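Local coordinates for ALDH21) (Physcomitrella patens subsp. patens, PDB 5MZ5), which oxidises succinic semialdehyde with NADP(+) as an aldehyde dehydrogenase of the ALDH21 family, and may also act on other aldehydes such as glyceraldehyde 3-phosphate, at residues Val282-Gly288 / Asp486-Glu492; Ala410-Glu414 / Glu434-Tyr440. All blocks are in the same frame, centred on the assembly; numbering follows the deposited sequence.

Interaction 1 (Val282-Gly288 / Asp486-Glu492); sequences VVMELGG and DSGIQRE. With EDO (1,2-ethanediol), chain I.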
loop_
_atom_site.group_PDB
_atom_site.type_symbol
_atom_site.label_atom_id
_atom_site.label_comp_id
_atom_site.label_asym_id
_atom_site.label_seq_id
_atom_site.Cartn_x
_atom_site.Cartn_y
_atom_site.Cartn_z
ATOM N N VAL A 282 22.014 -1.516 -12.068
ATOM C CA VAL A 282 22.711 -0.246 -11.936
ATOM C C VAL A 282 21.731 0.832 -11.500
ATOM O O VAL A 282 20.644 0.929 -12.058
ATOM C CB VAL A 282 23.441 0.146 -13.254
ATOM C CG1 VAL A 282 24.264 1.408 -13.067
ATOM C CG2 VAL A 282 24.325 -0.985 -13.764
ATOM N N VAL A 283 22.135 1.631 -10.497
ATOM C CA VAL A 283 21.442 2.794 -9.949
ATOM C C VAL A 283 22.422 3.938 -10.163
ATOM O O VAL A 283 23.612 3.761 -9.893
ATOM C CB VAL A 283 21.115 2.610 -8.430
ATOM C CG1 VAL A 283 20.845 3.954 -7.736
ATOM C CG2 VAL A 283 19.953 1.656 -8.238
ATOM N N MET A 284 21.931 5.092 -10.647
ATOM C CA MET A 284 22.769 6.249 -10.954
ATOM C C MET A 284 22.160 7.559 -10.456
ATOM O O MET A 284 21.044 7.913 -10.832
ATOM C CB MET A 284 22.986 6.367 -12.479
ATOM C CG MET A 284 23.754 5.241 -13.070
ATOM S SD MET A 284 25.466 5.690 -13.137
ATOM C CE MET A 284 26.241 4.107 -12.978
ATOM N N GLU A 285 22.936 8.311 -9.687
ATOM C CA GLU A 285 22.550 9.645 -9.222
ATOM C C GLU A 285 23.588 10.572 -9.819
ATOM O O GLU A 285 24.748 10.563 -9.399
ATOM C CB GLU A 285 22.529 9.734 -7.691
ATOM C CG GLU A 285 21.422 8.921 -7.048
ATOM C CD GLU A 285 20.002 9.416 -7.277
ATOM O OE1 GLU A 285 19.068 8.593 -7.160
ATOM O OE2 GLU A 285 19.822 10.618 -7.585
ATOM N N LEU A 286 23.211 11.272 -10.893
ATOM C CA LEU A 286 24.168 12.118 -11.618
ATOM C C LEU A 286 23.798 13.583 -11.484
ATOM O O LEU A 286 22.956 13.914 -10.642
ATOM C CB LEU A 286 24.342 11.642 -13.083
ATOM C CG LEU A 286 24.421 10.104 -13.263
ATOM C CD1 LEU A 286 24.289 9.716 -14.690
ATOM C CD2 LEU A 286 25.690 9.499 -12.618
ATOM N N GLY A 287 24.438 14.442 -12.260
ATOM C CA GLY A 287 24.236 15.885 -12.170
ATOM C C GLY A 287 22.910 16.456 -12.631
ATOM O O GLY A 287 21.989 15.725 -13.004
ATOM N N GLY A 288 22.823 17.778 -12.599
ATOM C CA GLY A 288 21.644 18.493 -13.042
ATOM C C GLY A 288 21.931 19.893 -13.520
ATOM O O GLY A 288 23.068 20.358 -13.475
ATOM N N ASP A 486 19.751 12.914 -18.559
ATOM C CA ASP A 486 21.147 12.655 -18.166
ATOM C C ASP A 486 21.402 12.705 -16.661
ATOM O O ASP A 486 22.528 12.429 -16.228
ATOM C CB ASP A 486 22.129 13.578 -18.913
ATOM C CG ASP A 486 22.213 13.318 -20.411
ATOM O OD1 ASP A 486 21.620 12.309 -20.883
ATOM O OD2 ASP A 486 22.878 14.108 -21.110
ATOM N N SER A 487 20.360 12.984 -15.867
ATOM C CA SER A 487 20.466 13.062 -14.404
ATOM C C SER A 487 20.530 11.688 -13.703
ATOM O O SER A 487 20.864 11.623 -12.529
ATOM C CB SER A 487 19.372 13.947 -13.825
ATOM O OG SER A 487 19.644 15.268 -14.263
ATOM N N GLY A 488 20.297 10.618 -14.443
ATOM C CA GLY A 488 20.456 9.257 -13.933
ATOM C C GLY A 488 19.284 8.330 -14.151
ATOM O O GLY A 488 18.429 8.585 -15.003
ATOM N N ILE A 489 19.272 7.237 -13.389
ATOM C CA ILE A 489 18.223 6.207 -13.373
ATOM C C ILE A 489 17.951 5.768 -11.938
ATOM O O ILE A 489 18.890 5.601 -11.145
ATOM C CB ILE A 489 18.466 5.000 -14.334
ATOM C CG1 ILE A 489 19.867 4.384 -14.171
ATOM C CG2 ILE A 489 18.202 5.371 -15.817
ATOM C CD1 ILE A 489 19.872 2.919 -14.475
ATOM N N GLN A 490 16.653 5.543 -11.624
ATOM C CA GLN A 490 16.134 5.117 -10.311
ATOM C C GLN A 490 16.162 6.237 -9.270
ATOM O O GLN A 490 16.462 7.394 -9.583
ATOM C CB GLN A 490 16.808 3.828 -9.775
ATOM C CG GLN A 490 16.990 2.693 -10.807
ATOM C CD GLN A 490 15.712 2.218 -11.463
ATOM O OE1 GLN A 490 15.722 1.779 -12.619
ATOM N NE2 GLN A 490 14.588 2.243 -10.747
ATOM N N ARG A 491 15.772 5.904 -8.047
ATOM C CA ARG A 491 15.652 6.877 -6.984
ATOM C C ARG A 491 16.356 6.456 -5.716
ATOM O O ARG A 491 16.345 5.281 -5.336
ATOM C CB ARG A 491 14.152 7.148 -6.639
ATOM C CG ARG A 491 13.281 7.663 -7.768
ATOM C CD ARG A 491 13.627 9.095 -8.167
ATOM N NE ARG A 491 12.798 9.538 -9.278
ATOM C CZ ARG A 491 13.091 9.329 -10.553
ATOM N NH1 ARG A 491 14.223 8.722 -10.889
ATOM N NH2 ARG A 491 12.265 9.741 -11.503
ATOM N N GLU A 492 16.902 7.457 -5.037
ATOM C CA GLU A 492 17.437 7.361 -3.695
ATOM C C GLU A 492 16.407 8.047 -2.791
ATOM O O GLU A 492 15.324 8.414 -3.249
ATOM C CB GLU A 492 18.880 7.854 -3.568
ATOM C CG GLU A 492 19.850 6.842 -4.160
ATOM C CD GLU A 492 21.333 7.001 -3.858
ATOM O OE1 GLU A 492 22.102 6.112 -4.274
ATOM O OE2 GLU A 492 21.729 7.968 -3.170
HETATM C C1 EDO I . 19.989 -1.805 -15.231
HETATM O O1 EDO I . 19.518 -2.208 -13.950
HETATM C C2 EDO I . 18.805 -1.653 -16.244
HETATM O O2 EDO I . 18.089 -0.421 -16.084
HETATM O O HOH W 1 18.277 9.141 -10.781
#
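How a remote strand can finish a Rossmann-type sheet is well illustrated here: strand 281-285, the last of the parallel strands, receives the short strand 488-489 as an antiparallel edge. Backbone hydrogen bonds carry the pairing. Met284 and Ile489 form the hydrogen-bonded pair, with Met284 N to Ile489 O at 3.1 Å and nearly straight, and Ile489 N to Met284 O at 3.2 Å. Glu285 and Gly488 follow as a non-hydrogen-bonded pair, after which Leu286 N donates to Ser487 O at 2.9 Å. Past the strand, Ser487 OG donates to Gly287 O (2.7 Å). Water 1 donates to Met284 O (3.0 Å) and Gln490 O (2.8 Å), bridging the two segments.

Gly488 is dictated by geometry. Its CA sits 3.4 Å from Met284 O in a CA-H...O contact, and a CB would clash with that oxygen; at its phi/psi of 129/-162 a CB would also be jammed against the carbonyl O of Ser487.

One apolar side-chain contact spans the segments, Met284 CB to Ile489 CG1 at 4.1 Å, while Trp271 of helix 267-276 touches both Leu286 and Ile489. Asp486 OD2 is hydrogen-bonded to His439, whereas OD1 meets Lys279 of the second subunit in a salt bridge; Glu503 and Thr504 of that subunit bind Arg491.

The pairing lies at the end of strand 281-285, where Glu285, the predicted active-site residue, and Leu286 contact NADP(+) when it is bound. Glu492, salt-bridged to Lys198, runs beside this acid, with Glu285 OE1 lying 3.6 Å from Glu492 CG.

Interaction 2 (Ala410-Glu414 / Glu434-Tyr440); sequences ARKEE and ECNNTHY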
loop_
_atom_site.group_PDB
_atom_site.type_symbol
_atom_site.label_atom_id
_atom_site.label_comp_id
_atom_site.label_asym_id
_atom_site.label_seq_id
_atom_site.Cartn_x
_atom_site.Cartn_y
_atom_site.Cartn_z
ATOM N N ALA A 410 27.963 27.477 -19.915
ATOM C CA ALA A 410 27.324 27.860 -18.653
ATOM C C ALA A 410 25.810 27.584 -18.708
ATOM O O ALA A 410 25.229 27.257 -17.680
ATOM C CB ALA A 410 27.590 29.327 -18.348
ATOM N N ARG A 411 25.196 27.654 -19.906
ATOM C CA ARG A 411 23.770 27.393 -20.092
ATOM C C ARG A 411 23.459 25.912 -20.397
ATOM O O ARG A 411 22.518 25.350 -19.836
ATOM C CB ARG A 411 23.178 28.352 -21.159
ATOM C CG ARG A 411 21.707 28.101 -21.563
ATOM C CD ARG A 411 20.711 28.059 -20.395
ATOM N NE ARG A 411 19.349 27.753 -20.846
ATOM C CZ ARG A 411 18.879 26.529 -21.083
ATOM N NH1 ARG A 411 19.643 25.466 -20.882
ATOM N NH2 ARG A 411 17.638 26.362 -21.517
ATOM N N LYS A 412 24.255 25.294 -21.268
ATOM C CA LYS A 412 24.100 23.919 -21.743
ATOM C C LYS A 412 24.492 22.849 -20.706
ATOM O O LYS A 412 23.824 21.812 -20.607
ATOM C CB LYS A 412 24.909 23.773 -23.050
ATOM C CG LYS A 412 24.866 22.413 -23.751
ATOM C CD LYS A 412 25.450 22.463 -25.184
ATOM C CE LYS A 412 26.823 23.107 -25.349
ATOM N NZ LYS A 412 27.918 22.310 -24.731
ATOM N N GLU A 413 25.577 23.089 -19.954
ATOM C CA GLU A 413 26.118 22.107 -19.012
ATOM C C GLU A 413 25.938 22.493 -17.553
ATOM O O GLU A 413 25.667 23.652 -17.236
ATOM C CB GLU A 413 27.633 21.891 -19.275
ATOM C CG GLU A 413 28.046 21.686 -20.723
ATOM C CD GLU A 413 27.507 20.450 -21.417
ATOM O OE1 GLU A 413 27.185 19.454 -20.729
ATOM O OE2 GLU A 413 27.426 20.475 -22.665
ATOM N N GLU A 414 26.162 21.511 -16.666
ATOM C CA GLU A 414 26.155 21.675 -15.222
ATOM C C GLU A 414 27.412 22.469 -14.865
ATOM O O GLU A 414 28.525 22.030 -15.161
ATOM C CB GLU A 414 26.182 20.293 -14.537
ATOM C CG GLU A 414 26.221 20.361 -13.010
ATOM C CD GLU A 414 26.057 19.013 -12.340
ATOM O OE1 GLU A 414 26.797 18.081 -12.715
ATOM O OE2 GLU A 414 25.199 18.884 -11.437
ATOM N N GLU A 434 11.000 26.177 -21.376
ATOM C CA GLU A 434 12.397 26.562 -21.253
ATOM C C GLU A 434 13.100 25.851 -20.087
ATOM O O GLU A 434 14.288 25.534 -20.194
ATOM C CB GLU A 434 12.567 28.093 -21.199
ATOM C CG GLU A 434 13.979 28.562 -21.504
ATOM C CD GLU A 434 14.665 28.036 -22.754
ATOM O OE1 GLU A 434 13.971 27.604 -23.705
ATOM O OE2 GLU A 434 15.913 28.089 -22.791
ATOM N N CYS A 435 12.363 25.585 -18.983
ATOM C CA CYS A 435 12.869 24.812 -17.837
ATOM C C CYS A 435 13.287 23.424 -18.310
ATOM O O CYS A 435 14.322 22.916 -17.881
ATOM C CB CYS A 435 11.808 24.716 -16.741
ATOM S SG CYS A 435 11.667 26.207 -15.742
ATOM N N ASN A 436 12.479 22.839 -19.218
ATOM C CA ASN A 436 12.665 21.527 -19.825
ATOM C C ASN A 436 13.704 21.513 -20.922
ATOM O O ASN A 436 14.102 20.424 -21.333
ATOM C CB ASN A 436 11.322 20.982 -20.367
ATOM C CG ASN A 436 10.335 20.650 -19.286
ATOM O OD1 ASN A 436 10.693 20.408 -18.123
ATOM N ND2 ASN A 436 9.075 20.578 -19.661
ATOM N N ASN A 437 14.132 22.709 -21.408
ATOM C CA ASN A 437 15.112 22.868 -22.491
ATOM C C ASN A 437 16.542 22.629 -21.970
ATOM O O ASN A 437 17.371 23.552 -21.874
ATOM C CB ASN A 437 14.939 24.232 -23.207
ATOM C CG ASN A 437 15.724 24.347 -24.488
ATOM O OD1 ASN A 437 16.248 23.362 -25.006
ATOM N ND2 ASN A 437 15.831 25.558 -25.030
ATOM N N THR A 438 16.804 21.361 -21.621
ATOM C CA THR A 438 18.049 20.875 -21.031
ATOM C C THR A 438 18.139 19.363 -21.228
ATOM O O THR A 438 17.112 18.710 -21.410
ATOM C CB THR A 438 18.110 21.268 -19.515
ATOM O OG1 THR A 438 19.323 20.778 -18.943
ATOM C CG2 THR A 438 16.916 20.733 -18.700
ATOM N N HIS A 439 19.353 18.814 -21.153
ATOM C CA HIS A 439 19.598 17.379 -21.267
ATOM C C HIS A 439 19.637 16.716 -19.883
ATOM O O HIS A 439 19.750 15.495 -19.776
ATOM C CB HIS A 439 20.826 17.061 -22.139
ATOM C CG HIS A 439 22.131 17.647 -21.674
ATOM N ND1 HIS A 439 23.041 16.897 -20.918
ATOM C CD2 HIS A 439 22.695 18.842 -21.969
ATOM C CE1 HIS A 439 24.111 17.666 -20.770
ATOM N NE2 HIS A 439 23.948 18.851 -21.371
ATOM N N TYR A 440 19.443 17.519 -18.826
ATOM C CA TYR A 440 19.341 17.048 -17.438
ATOM C C TYR A 440 17.850 17.017 -17.048
ATOM O O TYR A 440 17.008 17.493 -17.810
ATOM C CB TYR A 440 20.136 17.967 -16.505
ATOM C CG TYR A 440 21.605 18.108 -16.853
ATOM C CD1 TYR A 440 22.546 17.189 -16.389
ATOM C CD2 TYR A 440 22.059 19.172 -17.627
ATOM C CE1 TYR A 440 23.907 17.334 -16.686
ATOM C CE2 TYR A 440 23.414 19.339 -17.912
ATOM C CZ TYR A 440 24.336 18.413 -17.443
ATOM O OH TYR A 440 25.673 18.574 -17.751
HETATM O O HOH W 2 17.068 29.844 -21.206
HETATM O O HOH W 3 21.224 21.499 -20.709
#
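Two helix C-terminal ends and the loops that follow them meet here in the Cys320-bearing part of the aldehyde dehydrogenase fold, and long side chains do most of the joining. Arg411, with chi1 t and chi2 p, sends its guanidinium across the gap. There NH2 makes a salt bridge with Glu434 OE2 (2.8 Å), and NH1 and NH2 both donate to Asn437 O, at 3.1 and 2.8 Å. Water 2 links Arg411 NE to Glu434 OE2, while Asn437 ND2 holds the other carboxylate oxygen, Glu434 OE1. Asn437 centres an inverse gamma turn, and an ST turn follows, Thr438 OG1 accepting from Tyr440 N.

Lys412 curls back through p values of chi3 and chi4, so that NZ reaches Glu413 OE2 (2.8 Å). The m, m conformer of Glu413 brings OE1 to a weak hydrogen bond with His439 NE2 (3.4 Å); His439 ND1 is hydrogen-bonded to Asp486. The CA-to-CB bond of Tyr440, chi1 m, points toward 410-414, and Tyr440 OH accepts from the backbone N of NADP(+)-binding Glu414 at 3.2 Å.

These two contacts, with centres about 16 Å apart, touch through probable side-chain hydrogen bonds, and one of the links falls among NADP(+)-site residues. Glu414 OE2 of interaction 2 probably accepts from Gly288 N of interaction 1 at 2.9 Å, and Asp486 OD2 probably bonds His439 ND1 at 2.8 Å; His439 and Asp486 also bond through their backbones. In addition, Tyr440 CB packs 3.5 Å from Ser487 OG. The first bond ties together the two parts of the NADP(+) site: Glu285 and Leu286 lie just before Gly288, while the Glu414 side chain is about 4 Å from that of Cys320, which contacts both NADP(+) and succinate. In this apo model Glu414 OE2 lies 3.2 Å from Gly287 CA.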